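Local coordinates for hypothetical protein Rv1636 (Mycobacterium tuberculosis, PDB 1TQ8) that is of unknown function but belongs to the universal stress protein A family, some members of which bind ATP, at residues M31-R36 with L122-N127; A45-A50 with E88-A93. All coordinates share one frame; numbering follows the deposited sequence.

Contact 1. Residues M31-R36 with L122-N127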
# COMPACT_ATOMS: atom_id res chain seq x y z
N MSE A 31 8.83 5.07 19.77
CA MSE A 31 9.98 4.86 20.64
C MSE A 31 10.53 3.44 20.49
O MSE A 31 11.74 3.23 20.62
CB MSE A 31 9.64 5.18 22.10
CG MSE A 31 9.36 6.67 22.33
SE MSE A 31 10.72 7.87 21.55
CE MSE A 31 11.85 8.05 23.11
N ARG A 32 9.67 2.47 20.22
CA ARG A 32 10.17 1.11 20.03
C ARG A 32 10.96 1.07 18.73
O ARG A 32 11.91 0.29 18.61
CB ARG A 32 9.03 0.10 19.96
CG ARG A 32 8.28 -0.09 21.26
CD ARG A 32 7.28 -1.22 21.15
NE ARG A 32 6.66 -1.51 22.44
CZ ARG A 32 7.32 -1.93 23.52
NH1 ARG A 32 8.63 -2.10 23.48
NH2 ARG A 32 6.66 -2.18 24.65
N ALA A 33 10.59 1.89 17.76
CA ALA A 33 11.32 1.90 16.49
C ALA A 33 12.66 2.60 16.70
O ALA A 33 13.64 2.31 16.01
CB ALA A 33 10.50 2.60 15.41
N VAL A 34 12.69 3.52 17.65
CA VAL A 34 13.92 4.23 17.97
C VAL A 34 14.89 3.24 18.60
O VAL A 34 16.06 3.18 18.23
CB VAL A 34 13.65 5.39 18.94
CG1 VAL A 34 14.95 6.00 19.41
CG2 VAL A 34 12.80 6.45 18.25
N ASP A 35 14.40 2.44 19.55
CA ASP A 35 15.23 1.45 20.22
C ASP A 35 15.80 0.48 19.19
O ASP A 35 16.99 0.17 19.20
CB ASP A 35 14.45 0.65 21.27
CG ASP A 35 14.01 1.50 22.46
OD1 ASP A 35 14.82 2.28 22.99
OD2 ASP A 35 12.84 1.37 22.88
N ARG A 36 14.96 -0.01 18.28
CA ARG A 36 15.43 -0.95 17.28
C ARG A 36 16.44 -0.29 16.34
O ARG A 36 17.44 -0.90 15.98
CB ARG A 36 14.27 -1.52 16.47
CG ARG A 36 14.69 -2.36 15.27
CD ARG A 36 15.54 -3.56 15.69
NE ARG A 36 14.82 -4.41 16.64
CZ ARG A 36 15.36 -5.46 17.25
NH1 ARG A 36 16.62 -5.79 17.02
NH2 ARG A 36 14.63 -6.17 18.11
N LEU A 122 19.25 2.87 5.35
CA LEU A 122 18.15 2.21 6.04
C LEU A 122 17.18 3.20 6.68
O LEU A 122 17.59 4.06 7.47
CB LEU A 122 18.71 1.28 7.13
CG LEU A 122 17.67 0.71 8.10
CD1 LEU A 122 16.73 -0.18 7.29
CD2 LEU A 122 18.33 -0.09 9.22
N LEU A 123 15.90 3.09 6.35
CA LEU A 123 14.89 3.96 6.95
C LEU A 123 14.07 3.09 7.88
O LEU A 123 13.71 1.96 7.54
CB LEU A 123 13.98 4.57 5.89
CG LEU A 123 14.67 5.35 4.78
CD1 LEU A 123 13.60 5.92 3.88
CD2 LEU A 123 15.55 6.47 5.35
N VAL A 124 13.76 3.62 9.06
CA VAL A 124 13.02 2.88 10.06
C VAL A 124 11.82 3.65 10.60
O VAL A 124 11.95 4.83 10.92
CB VAL A 124 13.92 2.58 11.27
CG1 VAL A 124 13.17 1.75 12.28
CG2 VAL A 124 15.21 1.91 10.83
N VAL A 125 10.68 2.98 10.71
CA VAL A 125 9.50 3.61 11.30
C VAL A 125 8.74 2.60 12.13
O VAL A 125 8.84 1.40 11.91
CB VAL A 125 8.53 4.19 10.24
CG1 VAL A 125 9.23 5.29 9.44
CG2 VAL A 125 8.03 3.09 9.30
N GLY A 126 7.98 3.09 13.09
CA GLY A 126 7.19 2.19 13.90
C GLY A 126 5.88 2.04 13.17
O GLY A 126 5.38 3.00 12.58
N ASN A 127 5.32 0.83 13.19
CA ASN A 127 4.06 0.57 12.50
C ASN A 127 2.96 1.37 13.16
O ASN A 127 3.03 1.67 14.34
CB ASN A 127 3.72 -0.92 12.59
CG ASN A 127 2.72 -1.38 11.53
OD1 ASN A 127 2.13 -0.56 10.82
ND2 ASN A 127 2.54 -2.69 11.41
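Ala33 sets its methyl group down on the backbone of the strand 122-126, over the peptide that joins Val125 to Gly126. Its CB lies 3.5 Å from Gly126 N and 3.7 Å from Val125 C, so a single carbon rests chiefly on the face of the peptide link. Gly126 permits this approach: without a side chain, it puts nothing but backbone on the side facing the methyl. The two CA atoms, Ala33 CA and Gly126 CA, are accordingly just 4.9 Å apart, and the local axes of helix and strand close to 6.8 Å.

Two residues earlier in the strand, Val124 faces the same helix. Its CG1 branch, anti to the backbone N with chi1 at -177°, reaches the helix backbone, 3.8 Å from Ala33 O, and meets Ala33 CB more loosely at 4.2 Å. Val124 also packs on Ala37, one turn further along helix 28-41. Val125 points to the other face of the strand, where it touches Leu137 of the third subunit. Helix and strand run in nearly opposite directions, at 146°, as expected when a helix returns across a parallel sheet.

The second subunit continues the sheet beyond Leu122 to Gly126 with a parallel strand, and Arg36 on the helix hydrogen-bonds through NH1 to Ser15 O of that subunit. The helix therefore sits on a strand that is internal to the assembled sheet. Chemically, the contact is wholly one of van der Waals packing: the Ala33 methyl lies on a peptide, a Val124 methyl comes near a carbonyl oxygen and that same alanine methyl, and the closeness of helix to sheet follows from how little side chain stands between them.

Contact 2. Residues A45-A50 with E88-A93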
# COMPACT_ATOMS: atom_id res chain seq x y z
N ALA A 45 27.77 3.27 13.47
CA ALA A 45 26.91 3.87 12.46
C ALA A 45 26.27 5.15 12.95
O ALA A 45 26.11 5.37 14.15
CB ALA A 45 25.83 2.88 12.04
N LYS A 46 25.90 6.00 12.00
CA LYS A 46 25.25 7.27 12.29
C LYS A 46 23.74 7.05 12.35
O LYS A 46 23.16 6.39 11.49
CB LYS A 46 25.61 8.30 11.22
CG LYS A 46 24.84 9.61 11.33
CD LYS A 46 25.56 10.77 10.63
CE LYS A 46 25.84 10.50 9.16
NZ LYS A 46 26.54 11.65 8.51
N LEU A 47 23.11 7.60 13.38
CA LEU A 47 21.66 7.50 13.58
C LEU A 47 21.02 8.88 13.51
O LEU A 47 21.31 9.75 14.33
CB LEU A 47 21.34 6.89 14.94
CG LEU A 47 19.84 6.79 15.24
CD1 LEU A 47 19.17 5.90 14.21
CD2 LEU A 47 19.61 6.24 16.64
N ILE A 48 20.14 9.10 12.53
CA ILE A 48 19.46 10.38 12.41
C ILE A 48 18.02 10.18 12.84
O ILE A 48 17.33 9.33 12.27
CB ILE A 48 19.48 10.89 10.97
CG1 ILE A 48 20.93 11.07 10.51
CG2 ILE A 48 18.75 12.21 10.88
CD1 ILE A 48 21.06 11.49 9.07
N ILE A 49 17.59 10.93 13.84
CA ILE A 49 16.22 10.82 14.32
C ILE A 49 15.37 11.95 13.77
O ILE A 49 15.67 13.12 14.00
CB ILE A 49 16.13 10.91 15.84
CG1 ILE A 49 17.01 9.84 16.48
CG2 ILE A 49 14.67 10.71 16.27
CD1 ILE A 49 16.88 9.80 18.00
N ALA A 50 14.31 11.59 13.06
CA ALA A 50 13.44 12.59 12.45
C ALA A 50 12.02 12.60 13.00
O ALA A 50 11.51 11.57 13.46
CB ALA A 50 13.39 12.39 10.93
N GLU A 88 17.80 10.81 23.69
CA GLU A 88 18.21 10.22 24.96
C GLU A 88 17.98 8.72 24.97
O GLU A 88 18.81 7.95 25.45
CB GLU A 88 17.45 10.85 26.14
CG GLU A 88 17.80 12.32 26.38
CD GLU A 88 19.20 12.52 26.97
OE1 GLU A 88 20.17 11.91 26.46
OE2 GLU A 88 19.32 13.31 27.93
N ARG A 89 16.84 8.29 24.43
CA ARG A 89 16.55 6.88 24.41
C ARG A 89 17.48 6.15 23.44
O ARG A 89 17.89 5.02 23.71
CB ARG A 89 15.09 6.64 24.04
CG ARG A 89 14.69 5.19 24.12
CD ARG A 89 13.23 5.04 24.47
NE ARG A 89 12.88 3.63 24.64
CZ ARG A 89 11.70 3.21 25.09
NH1 ARG A 89 10.76 4.08 25.42
NH2 ARG A 89 11.46 1.91 25.20
N ALA A 90 17.83 6.78 22.33
CA ALA A 90 18.74 6.13 21.38
C ALA A 90 20.06 5.80 22.09
O ALA A 90 20.57 4.68 21.98
CB ALA A 90 18.99 7.03 20.17
N HIS A 91 20.61 6.78 22.81
CA HIS A 91 21.86 6.57 23.53
C HIS A 91 21.74 5.38 24.50
O HIS A 91 22.54 4.46 24.46
CB HIS A 91 22.27 7.84 24.28
CG HIS A 91 22.83 8.92 23.40
ND1 HIS A 91 22.64 10.26 23.64
CD2 HIS A 91 23.57 8.84 22.26
CE1 HIS A 91 23.24 10.97 22.70
NE2 HIS A 91 23.81 10.14 21.85
N ASN A 92 20.71 5.39 25.34
CA ASN A 92 20.52 4.31 26.29
C ASN A 92 20.36 2.96 25.61
O ASN A 92 20.31 1.93 26.28
CB ASN A 92 19.31 4.56 27.18
CG ASN A 92 19.42 5.87 27.93
OD1 ASN A 92 20.52 6.40 28.12
ND2 ASN A 92 18.28 6.39 28.38
N ALA A 93 20.27 2.96 24.29
CA ALA A 93 20.12 1.71 23.57
C ALA A 93 21.42 1.32 22.89
O ALA A 93 21.45 0.41 22.06
CB ALA A 93 19.00 1.82 22.56
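Leu47 and Ile49 converge on one methyl group, that of Ala90, from two successive inward-facing positions of the strand 46-52. Leu47 carries CG anti to its own backbone nitrogen (chi1 178°). A chi2 of 61° turns CD1 back and leaves CD2 roughly anti to CA, so that CD2 extends the chain toward the helix and arrives 3.7 Å from Ala90 CB. Ile49 takes a different first torsion: CG1 stands anti to the carbonyl carbon, beside the backbone N (chi1 -56°), while CG2 takes the place anti to N. From there the chain runs on extended, and CD1 at its end stops 4.1 Å from Ala90 CB. The alanine methyl is thus met by two branch ends belonging to different residues, both apolar.

The backbones stay well apart, Leu47 CA lying 8.4 Å from Ala90 CA, and the leucine and isoleucine side chains span the separation. Leu47 also touches Ala37 and Ala41 of helix 28-41, which places it beneath the seam between that helix and 79-91. On the helix, Arg89 turns aside from the strand and forms a salt bridge through NH2 to Asp35 OD2.

Branched aliphatic residues of a parallel strand packing under a helix here belong to the beta-alpha-beta crossover 46-52, 79-91, 97-103 of a Rossmann-like alpha/beta fold, as found in the universal stress protein family.

Overall arrangement
Contacts 1 and 2 lie side by side within one layered domain, their centres 10 Å apart, and both reach the parallel sheet, whose strands within this chain run 97-103, 46-52, 19-23, 122-126. Contact 1 uses the end strand, where the second subunit joins, contact 2 an inner one. Along the chain helix 28-41 comes first, strand 46-52 follows directly, then helix 79-91 and finally strand 122-126, so contact 2 forms entirely between the two halves of contact 1. The helices meet too: Arg89 CD packs on CE of Met31, present as selenomethionine, at 3.6 Å. Helices 28-41 and 79-91 thus share one face of the sheet, while strand 122-126 carries it on into the second subunit.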